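Local structure of 5-Carboxyvanillate Decarboxylase (4QRN) at residues Thr40-Ala45 / Tyr333-Pro338; Lys106-Leu111 / Ile148-Val153. The protein probably removes a carboxyl group from 5-carboxyvanillate, as a metal-dependent decarboxylase of the amidohydrolase superfamily that holds manganese in its active site. One frame throughout, in Å; residues are numbered along the deposited sequence.

Interaction 1. Residues Thr40-Ala45 / Tyr333-Pro338; sequences TEEAFA and YAMDYP. With MN (manganese (II) ion), chain E; 1DF (4-hydroxy-3-methoxy-5-nitrobenzoic acid), chain F.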
ATOM      1  N   THR A  40      -9.808  20.007  -1.014  1.00  7.19           N
ATOM      2  CA  THR A  40     -10.773  19.095  -1.613  1.00  7.71           C
ATOM      3  C   THR A  40     -11.099  17.811  -0.833  1.00  7.74           C
ATOM      4  O   THR A  40     -11.786  16.955  -1.396  1.00  9.46           O
ATOM      5  CB  THR A  40     -10.326  18.710  -3.024  1.00  7.56           C
ATOM      6  OG1 THR A  40      -9.049  18.056  -2.967  1.00  7.68           O
ATOM      7  CG2 THR A  40     -10.249  19.926  -3.944  1.00  8.15           C
ATOM      8  N   GLU A  41     -10.692  17.685   0.441  1.00  7.62           N
ATOM      9  CA  GLU A  41     -11.067  16.501   1.215  1.00  7.67           C
ATOM     10  C   GLU A  41     -11.269  16.864   2.691  1.00  8.00           C
ATOM     11  O   GLU A  41     -10.514  16.449   3.563  1.00  9.29           O
ATOM     12  CB  GLU A  41     -10.056  15.363   1.091  1.00  7.86           C
ATOM     13  CG  GLU A  41     -10.644  14.018   1.601  1.00  8.44           C
ATOM     14  CD  GLU A  41      -9.582  12.978   1.896  1.00  8.18           C
ATOM     15  OE1 GLU A  41      -8.896  12.561   0.952  1.00  8.18           O
ATOM     16  OE2 GLU A  41      -9.415  12.556   3.073  1.00  9.90           O
ATOM     17  N   GLU A  42     -12.319  17.622   2.972  1.00  7.05           N
ATOM     18  CA  GLU A  42     -12.498  18.270   4.278  1.00  7.06           C
ATOM     19  C   GLU A  42     -13.725  17.671   4.949  1.00  6.94           C
ATOM     20  O   GLU A  42     -14.738  17.431   4.307  1.00  8.76           O
ATOM     21  CB  GLU A  42     -12.605  19.782   4.065  1.00  7.87           C
ATOM     22  CG  GLU A  42     -11.564  20.303   3.049  1.00  7.89           C
ATOM     23  CD  GLU A  42     -10.133  19.898   3.396  1.00  7.37           C
ATOM     24  OE1 GLU A  42      -9.721  20.150   4.547  1.00  7.78           O
ATOM     25  OE2 GLU A  42      -9.421  19.301   2.517  1.00  8.60           O
ATOM     26  N   ALA A  43     -13.614  17.383   6.243  1.00  6.91           N
ATOM     27  CA  ALA A  43     -14.592  16.545   6.920  1.00  6.62           C
ATOM     28  C   ALA A  43     -15.451  17.314   7.930  1.00  7.23           C
ATOM     29  O   ALA A  43     -14.978  18.267   8.582  1.00  7.46           O
ATOM     30  CB  ALA A  43     -13.874  15.427   7.653  1.00  7.57           C
ATOM     31  N   PHE A  44     -16.689  16.840   8.110  1.00  6.80           N
ATOM     32  CA  PHE A  44     -17.532  17.296   9.218  1.00  7.36           C
ATOM     33  C   PHE A  44     -18.291  16.097   9.765  1.00  7.47           C
ATOM     34  O   PHE A  44     -18.335  15.030   9.141  1.00  7.44           O
ATOM     35  CB  PHE A  44     -18.510  18.403   8.792  1.00  8.07           C
ATOM     36  CG  PHE A  44     -19.627  17.907   7.938  1.00  8.58           C
ATOM     37  CD1 PHE A  44     -19.433  17.767   6.564  1.00  9.67           C
ATOM     38  CD2 PHE A  44     -20.852  17.556   8.484  1.00  9.47           C
ATOM     39  CE1 PHE A  44     -20.408  17.265   5.737  1.00 11.11           C
ATOM     40  CE2 PHE A  44     -21.876  17.038   7.639  1.00 10.66           C
ATOM     41  CZ  PHE A  44     -21.639  16.905   6.264  1.00 11.11           C
ATOM     42  N   ALA A  45     -18.874  16.263  10.958  1.00  7.85           N
ATOM     43  CA  ALA A  45     -19.675  15.227  11.602  1.00  7.76           C
ATOM     44  C   ALA A  45     -20.997  15.820  12.033  1.00  8.28           C
ATOM     45  O   ALA A  45     -21.112  17.041  12.173  1.00  9.01           O
ATOM     46  CB  ALA A  45     -18.958  14.669  12.831  1.00  9.11           C
ATOM     47  N   TYR A 333      -4.856  19.769  -4.522  1.00  6.02           N
ATOM     48  CA  TYR A 333      -4.610  20.021  -3.123  1.00  6.04           C
ATOM     49  C   TYR A 333      -5.807  19.623  -2.257  1.00  6.22           C
ATOM     50  O   TYR A 333      -6.961  19.885  -2.603  1.00  6.42           O
ATOM     51  CB  TYR A 333      -4.324  21.518  -2.924  1.00  6.61           C
ATOM     52  CG  TYR A 333      -4.205  21.904  -1.460  1.00  6.55           C
ATOM     53  CD1 TYR A 333      -3.104  21.503  -0.701  1.00  6.92           C
ATOM     54  CD2 TYR A 333      -5.205  22.618  -0.822  1.00  7.20           C
ATOM     55  CE1 TYR A 333      -3.020  21.809   0.649  1.00  7.56           C
ATOM     56  CE2 TYR A 333      -5.132  22.919   0.517  1.00  7.99           C
ATOM     57  CZ  TYR A 333      -4.046  22.504   1.263  1.00  8.16           C
ATOM     58  OH  TYR A 333      -4.021  22.825   2.603  1.00  8.70           O
ATOM     59  N   ALA A 334      -5.506  19.033  -1.097  1.00  6.21           N
ATOM     60  CA  ALA A 334      -6.496  18.805  -0.042  1.00  6.36           C
ATOM     61  C   ALA A 334      -5.775  18.899   1.285  1.00  6.81           C
ATOM     62  O   ALA A 334      -4.601  18.526   1.398  1.00  7.74           O
ATOM     63  CB  ALA A 334      -7.154  17.435  -0.166  1.00  7.20           C
ATOM     64  N   MET A 335      -6.502  19.376   2.296  1.00  7.48           N
ATOM     65  CA  MET A 335      -5.951  19.507   3.636  1.00  7.79           C
ATOM     66  C   MET A 335      -6.260  18.302   4.560  1.00  7.77           C
ATOM     67  O   MET A 335      -5.439  17.952   5.399  1.00  8.63           O
ATOM     68  CB  MET A 335      -6.455  20.809   4.265  1.00  8.44           C
ATOM     69  CG  MET A 335      -6.027  20.996   5.698  1.00  8.75           C
ATOM     70  SD  MET A 335      -6.555  22.550   6.419  1.00  9.60           S
ATOM     71  CE  MET A 335      -5.235  23.647   5.917  1.00  9.72           C
ATOM     72  N   ASP A 336      -7.455  17.710   4.440  0.70  7.84           N
ATOM     73  CA  ASP A 336      -7.913  16.689   5.391  0.70  8.10           C
ATOM     74  C   ASP A 336      -8.208  17.354   6.746  0.70  7.30           C
ATOM     75  O   ASP A 336      -8.048  16.734   7.802  0.70  6.95           O
ATOM     76  CB  ASP A 336      -6.919  15.493   5.507  0.70  8.30           C
ATOM     77  CG  ASP A 336      -7.588  14.112   5.319  0.70  8.53           C
ATOM     78  OD1 ASP A 336      -8.832  13.981   5.544  0.70  8.85           O
ATOM     79  OD2 ASP A 336      -6.835  13.169   4.957  0.70  9.62           O
ATOM     80  N   TYR A 337      -8.716  18.584   6.723  1.00  6.95           N
ATOM     81  CA  TYR A 337      -9.189  19.202   7.962  1.00  7.15           C
ATOM     82  C   TYR A 337     -10.357  18.372   8.510  1.00  7.52           C
ATOM     83  O   TYR A 337     -11.222  17.972   7.741  1.00  8.07           O
ATOM     84  CB  TYR A 337      -9.675  20.592   7.649  1.00  7.92           C
ATOM     85  CG  TYR A 337     -10.261  21.346   8.818  1.00  7.63           C
ATOM     86  CD1 TYR A 337     -11.626  21.273   9.122  1.00  7.88           C
ATOM     87  CD2 TYR A 337      -9.455  22.164   9.611  1.00  7.88           C
ATOM     88  CE1 TYR A 337     -12.179  22.010  10.157  1.00  8.25           C
ATOM     89  CE2 TYR A 337     -10.003  22.907  10.672  1.00  8.13           C
ATOM     90  CZ  TYR A 337     -11.368  22.827  10.926  1.00  7.93           C
ATOM     91  OH  TYR A 337     -11.955  23.570  11.936  1.00  8.76           O
ATOM     92  N   PRO A 338     -10.441  18.144   9.832  1.00  6.94           N
ATOM     93  CA  PRO A 338      -9.555  18.633  10.895  1.00  7.05           C
ATOM     94  C   PRO A 338      -8.544  17.588  11.348  1.00  6.78           C
ATOM     95  O   PRO A 338      -7.834  17.829  12.331  1.00  7.46           O
ATOM     96  CB  PRO A 338     -10.552  18.958  12.010  1.00  7.80           C
ATOM     97  CG  PRO A 338     -11.566  17.848  11.907  1.00  8.10           C
ATOM     98  CD  PRO A 338     -11.703  17.610  10.396  1.00  7.64           C
TER
HETATM   99 MN    MN E 401     -10.131  12.387   5.097  0.73  7.98          MN
HETATM  100  C1  1DF F 402      -8.381  10.259   9.985  0.91  7.13           C
HETATM  101  CO1 1DF F 402      -7.798  10.643   8.810  0.91  7.49           C
HETATM  102  CO2 1DF F 402      -9.777  10.044  10.023  0.91  7.25           C
HETATM  103  CM1 1DF F 402      -8.687  10.897   7.713  0.91  7.35           C
HETATM  104  CM2 1DF F 402     -10.596  10.438   8.985  0.91  7.21           C
HETATM  105  OM  1DF F 402     -11.955  10.298   8.991  0.91  7.81           O
HETATM  106  CZ  1DF F 402     -10.071  11.000   7.831  0.91  6.97           C
HETATM  107  CC  1DF F 402      -7.584   9.986  11.206  0.91  7.68           C
HETATM  108  CV  1DF F 402     -12.523   9.488  10.021  0.91  8.43           C
HETATM  109  O1  1DF F 402      -6.470  10.638  11.361  0.91  8.13           O
HETATM  110  O2  1DF F 402      -8.019   9.173  12.029  0.91  8.02           O
HETATM  111  O3  1DF F 402     -10.818  11.534   6.909  0.91  7.96           O
HETATM  112  N   1DF F 402      -8.035  10.819   6.360  0.91 10.98           N
HETATM  113  O11 1DF F 402      -8.663  10.877   5.341  0.91 12.10           O
HETATM  114  O22 1DF F 402      -6.807  10.525   6.330  0.91 12.55           O
HETATM  115  O   HOH W   1     -11.625  13.985   4.988  1.00 10.09           O
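Glu42 turns its carboxylate back onto the loop 333-338 and gathers its backbone N-H groups. Its side chain bends at chi2 (-53°), which folds the carboxylate against the loop instead of letting it extend. OE2 takes three bonds: Met335 N, 2.9 Å from Glu42 OE2, and Asp336 N reach it on the syn side, while Glu41 N comes from the anti side. Tyr337 N meets Glu42 OE1 at 2.9 Å from above the carboxylate plane. Four N-H groups thus hold the buried carboxylate and would be expected to favour its charged form; glutamate suits the place because it is long enough to bend back and has two acceptor oxygens. At one end Thr40 reaches a single carbonyl twice: Thr40 OG1 lies 2.8 Å from Tyr333 O, above the carbonyl plane, and the longer bond from Thr40 N meets a lone pair of Tyr333 O in that plane. At the other, Ala43 N bonds at 2.9 Å to Tyr337 O, the carbonyl oxygen of the cis peptide that leads into Pro338.

The two segments meet at the metal centre of an amidohydrolase-type barrel, whose ligands sit at the C-terminal ends of the strands. Glu41 and Asp336 run side by side, their carboxylate planes 83° apart, and each gives manganese one oxygen, Glu41 OE2 and Asp336 OD1, the latter 2.1 Å from the metal. His210 completes the protein ligands. Tyr208 and Ser311 hold Glu41 OE1 and so limit how its carboxylate can turn; His263 bonds to Asp336 OD2.

In contrast to the close backbone grip round Glu42, the metal side is filled by small molecules. The nitrobenzoate chelates manganese through its phenol oxygen O3 and nitro oxygen O11, and a bound water takes another position, donating to Glu41 O at 3.1 Å.

Interaction 2. Residues Lys106-Leu111 / Ile148-Val153; sequences KAILAL and IGMGTV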
ATOM      1  N   LYS A 106     -11.688  27.901  -0.111  1.00  7.30           N
ATOM      2  CA  LYS A 106     -12.875  27.066  -0.222  0.62  7.64           C
ATOM      3  C   LYS A 106     -12.544  25.686   0.279  1.00  7.74           C
ATOM      4  O   LYS A 106     -11.404  25.218   0.130  1.00  7.75           O
ATOM      5  CB  LYS A 106     -13.354  26.974  -1.671  0.62  8.74           C
ATOM      6  CG  LYS A 106     -13.667  28.331  -2.299  0.62  9.80           C
ATOM      7  CD  LYS A 106     -14.341  28.184  -3.651  0.62 10.58           C
ATOM      8  CE  LYS A 106     -14.628  29.556  -4.256  0.62 11.66           C
ATOM      9  NZ  LYS A 106     -15.413  29.459  -5.512  0.62 12.14           N
ATOM     10  N   ALA A 107     -13.554  25.041   0.858  1.00  7.44           N
ATOM     11  CA  ALA A 107     -13.447  23.676   1.353  1.00  7.69           C
ATOM     12  C   ALA A 107     -14.556  22.845   0.733  1.00  7.49           C
ATOM     13  O   ALA A 107     -15.725  23.260   0.751  1.00  8.70           O
ATOM     14  CB  ALA A 107     -13.560  23.666   2.863  1.00  8.86           C
ATOM     15  N   ILE A 108     -14.198  21.669   0.235  1.00  7.25           N
ATOM     16  CA  ILE A 108     -15.161  20.693  -0.251  1.00  7.32           C
ATOM     17  C   ILE A 108     -15.395  19.706   0.874  1.00  7.28           C
ATOM     18  O   ILE A 108     -14.480  19.000   1.303  1.00  7.78           O
ATOM     19  CB  ILE A 108     -14.676  20.020  -1.533  1.00  8.69           C
ATOM     20  CG1 ILE A 108     -14.281  21.131  -2.543  1.00 10.58           C
ATOM     21  CG2 ILE A 108     -15.739  19.058  -2.046  1.00 10.55           C
ATOM     22  CD1 ILE A 108     -14.021  20.677  -3.954  1.00 12.05           C
ATOM     23  N   LEU A 109     -16.629  19.724   1.380  1.00  7.39           N
ATOM     24  CA  LEU A 109     -16.992  19.098   2.648  1.00  7.53           C
ATOM     25  C   LEU A 109     -17.763  17.811   2.440  1.00  6.74           C
ATOM     26  O   LEU A 109     -18.657  17.729   1.584  1.00  7.75           O
ATOM     27  CB  LEU A 109     -17.912  20.033   3.427  1.00  8.61           C
ATOM     28  CG  LEU A 109     -17.287  21.361   3.806  1.00 10.95           C
ATOM     29  CD1 LEU A 109     -18.373  22.356   4.226  1.00 13.35           C
ATOM     30  CD2 LEU A 109     -16.297  21.198   4.922  1.00 12.06           C
ATOM     31  N   ALA A 110     -17.451  16.826   3.271  1.00  6.80           N
ATOM     32  CA  ALA A 110     -18.182  15.548   3.264  1.00  6.80           C
ATOM     33  C   ALA A 110     -18.284  14.982   4.668  1.00  6.75           C
ATOM     34  O   ALA A 110     -17.368  15.096   5.490  1.00  7.28           O
ATOM     35  CB  ALA A 110     -17.487  14.544   2.343  1.00  8.05           C
ATOM     36  N   LEU A 111     -19.382  14.295   4.913  1.00  7.34           N
ATOM     37  CA  LEU A 111     -19.619  13.638   6.189  1.00  7.20           C
ATOM     38  C   LEU A 111     -18.503  12.632   6.453  1.00  6.89           C
ATOM     39  O   LEU A 111     -18.164  11.806   5.605  1.00  7.33           O
ATOM     40  CB  LEU A 111     -20.969  12.938   6.175  1.00  7.75           C
ATOM     41  CG  LEU A 111     -21.343  12.238   7.483  1.00  8.11           C
ATOM     42  CD1 LEU A 111     -21.611  13.243   8.581  1.00  8.76           C
ATOM     43  CD2 LEU A 111     -22.535  11.311   7.278  1.00  8.90           C
ATOM     44  N   ILE A 148     -18.409  24.002  -0.138  1.00  8.45           N
ATOM     45  CA  ILE A 148     -18.938  23.258  -1.266  1.00  8.59           C
ATOM     46  C   ILE A 148     -19.251  21.868  -0.751  1.00  8.01           C
ATOM     47  O   ILE A 148     -18.461  21.315   0.013  1.00  9.64           O
ATOM     48  CB  ILE A 148     -17.872  23.166  -2.392  1.00  9.91           C
ATOM     49  CG1 ILE A 148     -17.474  24.571  -2.856  1.00 12.25           C
ATOM     50  CG2 ILE A 148     -18.368  22.305  -3.557  1.00 11.11           C
ATOM     51  CD1 ILE A 148     -16.078  24.635  -3.469  1.00 14.29           C
ATOM     52  N   GLY A 149     -20.374  21.286  -1.150  1.00  8.06           N
ATOM     53  CA  GLY A 149     -20.758  20.010  -0.590  1.00  8.34           C
ATOM     54  C   GLY A 149     -20.623  18.811  -1.509  1.00  8.09           C
ATOM     55  O   GLY A 149     -20.903  18.881  -2.721  1.00  8.26           O
ATOM     56  N   MET A 150     -20.262  17.679  -0.890  1.00  8.03           N
ATOM     57  CA  MET A 150     -20.368  16.342  -1.473  1.00  8.32           C
ATOM     58  C   MET A 150     -21.416  15.601  -0.643  1.00  8.20           C
ATOM     59  O   MET A 150     -21.382  15.640   0.584  1.00  9.89           O
ATOM     60  CB  MET A 150     -19.025  15.605  -1.405  1.00  9.23           C
ATOM     61  CG  MET A 150     -17.929  16.273  -2.232  1.00 10.66           C
ATOM     62  SD  MET A 150     -18.109  16.067  -4.010  1.00 11.24           S
ATOM     63  CE  MET A 150     -17.229  14.519  -4.251  1.00 12.69           C
ATOM     64  N   GLY A 151     -22.335  14.914  -1.305  1.00  7.86           N
ATOM     65  CA  GLY A 151     -23.350  14.178  -0.578  1.00  8.47           C
ATOM     66  C   GLY A 151     -22.838  12.891   0.033  1.00  7.97           C
ATOM     67  O   GLY A 151     -21.842  12.303  -0.423  1.00  7.60           O
ATOM     68  N   THR A 152     -23.573  12.441   1.052  1.00  8.30           N
ATOM     69  CA  THR A 152     -23.375  11.132   1.665  1.00  8.24           C
ATOM     70  C   THR A 152     -24.544  10.229   1.297  1.00  7.57           C
ATOM     71  O   THR A 152     -25.678  10.713   1.141  1.00  9.45           O
ATOM     72  CB  THR A 152     -23.204  11.269   3.215  1.00  8.89           C
ATOM     73  OG1 THR A 152     -22.410  10.203   3.731  1.00  8.85           O
ATOM     74  CG2 THR A 152     -24.521  11.308   3.973  1.00  9.74           C
ATOM     75  N   VAL A 153     -24.272   8.941   1.130  1.00  8.05           N
ATOM     76  CA  VAL A 153     -25.314   8.010   0.726  1.00  8.51           C
ATOM     77  C   VAL A 153     -25.287   6.762   1.621  1.00  8.70           C
ATOM     78  O   VAL A 153     -24.539   6.680   2.591  1.00  9.90           O
ATOM     79  CB  VAL A 153     -25.253   7.671  -0.799  1.00  9.08           C
ATOM     80  CG1 VAL A 153     -25.440   8.938  -1.639  1.00  9.74           C
ATOM     81  CG2 VAL A 153     -23.962   6.939  -1.181  1.00  9.69           C
TER
HETATM   82  O   HOH W   2     -21.520  14.584   3.058  1.00  9.59           O
HETATM   83  O   HOH W   3     -19.664  10.534   3.670  1.00 11.09           O
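Ile108 lays its CG2 methyl against the side chain of Met150, with CG2 3.5 Å from Met150 CG, while its other branch, CG1, packs on Ile148 CD1 at 4.0 Å. The two branches can reach separate neighbours because CG2 stands opposite the backbone N and CG1 lies beside it (chi1 -52°); a beta-branched residue fits such a strand position well. Ile148 CD1 also rests on the aliphatic part of Lys106, 4.0 Å from Lys106 CD. Gly149, which has no side chain, pairs with Leu109.

Three backbone bonds run between the two segments: Ile148 N to Ala107 O, Leu109 N to Ile148 O and Met150 N to Leu109 O. Beyond them the chains diverge, and water takes over. One water accepts from Leu111 N and donates to Met150 O at 2.7 Å; a second water lies 2.8 Å from both Leu111 O and Thr152 OG1. Thr152 serves both needs here, its hydroxyl meeting the water while CG2 lies 3.9 Å from Leu111 CD2.

With helix 122-142 connecting them, these neighbouring parallel strands form the beta-alpha-beta unit from which TIM-like barrels are built.

From the N terminus, the chain first lays down strand 38-44, which carries 40-45, and much later the loop 333-338 returns to it, so interaction 1 closes a loop of 287 intervening residues. Interaction 2 closes a far shorter one, from 106-111 through helix 122-142 to 148-153, and it falls wholly within the larger. The two meet because strands 38-44 and 106-111 are neighbours in one parallel sheet: Glu42 O and Ala110 N, 3.0 Å apart, probably form a hydrogen bond. Interaction 1 thus joins the first strand to the loop after strand 331-332, and interaction 2 adds the third strand of that sheet.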